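Local coordinates for protein cortical-lytic enzyme (Bacillus cereus, PDB 4S3J) that acts as an N-acetylglucosaminidase that breaks down partially degraded cortex peptidoglycan, recognising its muramic acid delta-lactam, when spores germinate, at residues 306-309 with 310-313. Sequence-based numbering, arbitrary orientation.
Sequences LQYA and KSQM
Lys-310 N bonds back to Leu-306 O at 3.0 Å and Ser-311 N to Gln-307 O at 3.2 Å, the i to i+4 pattern of an alpha-helix, before Gln-312 N takes Ala-309 O at 2.9 Å, three residues back, and Met-313 N adds a weak bond to the same oxygen. This is the C-terminal part of helix 299-312, on the outside of the family 18 TIM barrel, joining strand 278-281 to strand 318-330. Tyr-308 O is gripped by Ser-311 OG, 2.6 Å away in the carbonyl plane and on a lone pair; Ser-311 N adds a second, weak bond to that oxygen. With chi1 at 80°, the serine hydroxyl is turned back to this carbonyl. Gln-312 lies across the Tyr-308 ring: its CG is 3.9 Å from the centroid, a CH-pi contact over one face, offset toward the rim and closest to CZ, and the amide plane runs within 6° of the ring plane. Tyr-308 OH hydrogen-bonds with Ser-257 OG, while the ring of Tyr-269 meets the same ring obliquely. On the barrel side, Leu-306, Ala-309 and Met-313 pack on Ile-318. Lys-310 NZ hydrogen-bonds to Gln-400 O. The bend at chi2 (-61°) brings Gln-312 NE2 near Tyr-308 CE1, where it gives a nearly straight bond of 3.0 Å to Ser-311 OG, the serine oxygen lying in the amide plane.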
loop_
_atom_site.group_PDB
_atom_site.type_symbol
_atom_site.label_atom_id
_atom_site.label_comp_id
_atom_site.label_asym_id
_atom_site.label_seq_id
_atom_site.Cartn_x
_atom_site.Cartn_y
_atom_site.Cartn_z
ATOM N N LEU A 306 5.840 -6.865 10.881
ATOM C CA LEU A 306 6.567 -5.647 11.222
ATOM C C LEU A 306 7.395 -5.826 12.497
ATOM O O LEU A 306 8.522 -5.323 12.571
ATOM C CB LEU A 306 5.626 -4.457 11.389
ATOM C CG LEU A 306 4.890 -4.078 10.105
ATOM C CD1 LEU A 306 3.956 -2.903 10.405
ATOM C CD2 LEU A 306 5.822 -3.731 8.958
ATOM N N GLN A 307 6.845 -6.523 13.489
ATOM C CA GLN A 307 7.577 -6.763 14.732
ATOM C C GLN A 307 8.798 -7.642 14.480
ATOM O O GLN A 307 9.868 -7.393 15.035
ATOM C CB GLN A 307 6.680 -7.413 15.778
ATOM C CG GLN A 307 5.582 -6.512 16.299
ATOM C CD GLN A 307 4.659 -7.242 17.236
ATOM O OE1 GLN A 307 4.213 -8.349 16.949
ATOM N NE2 GLN A 307 4.393 -6.646 18.378
ATOM N N TYR A 308 8.641 -8.667 13.643
ATOM C CA TYR A 308 9.781 -9.512 13.322
ATOM C C TYR A 308 10.815 -8.681 12.574
ATOM O O TYR A 308 11.996 -8.739 12.893
ATOM C CB TYR A 308 9.389 -10.726 12.492
ATOM C CG TYR A 308 10.628 -11.421 11.971
ATOM C CD1 TYR A 308 11.456 -12.127 12.823
ATOM C CD2 TYR A 308 10.996 -11.305 10.653
ATOM C CE1 TYR A 308 12.607 -12.740 12.355
ATOM C CE2 TYR A 308 12.149 -11.912 10.163
ATOM C CZ TYR A 308 12.951 -12.621 11.029
ATOM O OH TYR A 308 14.099 -13.223 10.551
ATOM N N ALA A 309 10.372 -7.879 11.607
ATOM C CA ALA A 309 11.303 -7.059 10.832
ATOM C C ALA A 309 12.126 -6.117 11.729
ATOM O O ALA A 309 13.333 -5.985 11.551
ATOM C CB ALA A 309 10.559 -6.269 9.781
ATOM N N LYS A 310 11.468 -5.474 12.695
ATOM C CA LYS A 310 12.134 -4.571 13.641
ATOM C C LYS A 310 13.179 -5.285 14.477
ATOM O O LYS A 310 14.124 -4.666 14.943
ATOM C CB LYS A 310 11.086 -3.912 14.551
ATOM C CG LYS A 310 10.340 -2.834 13.843
ATOM C CD LYS A 310 9.262 -2.211 14.732
ATOM C CE LYS A 310 9.779 -1.741 16.061
ATOM N NZ LYS A 310 8.671 -1.116 16.845
ATOM N N SER A 311 12.992 -6.579 14.708
ATOM C CA SER A 311 13.983 -7.342 15.469
ATOM C C SER A 311 15.243 -7.600 14.660
ATOM O O SER A 311 16.280 -7.923 15.230
ATOM C CB SER A 311 13.383 -8.668 15.954
ATOM O OG SER A 311 13.366 -9.666 14.946
ATOM N N GLN A 312 15.165 -7.427 13.341
ATOM C CA GLN A 312 16.264 -7.757 12.437
ATOM C C GLN A 312 16.965 -6.537 11.856
ATOM O O GLN A 312 18.060 -6.668 11.316
ATOM C CB GLN A 312 15.764 -8.618 11.264
ATOM C CG GLN A 312 15.081 -9.912 11.654
ATOM C CD GLN A 312 15.990 -10.853 12.424
ATOM O OE1 GLN A 312 16.981 -11.360 11.895
ATOM N NE2 GLN A 312 15.674 -11.057 13.694
ATOM N N MET A 313 16.308 -5.382 11.890
ATOM C CA MET A 313 16.827 -4.171 11.250
ATOM C C MET A 313 16.195 -2.919 11.851
ATOM O O MET A 313 15.149 -2.996 12.513
ATOM C CB MET A 313 16.564 -4.202 9.740
ATOM C CG MET A 313 15.101 -3.895 9.399
ATOM S SD MET A 313 14.746 -4.133 7.641
ATOM C CE MET A 313 14.789 -5.924 7.513
#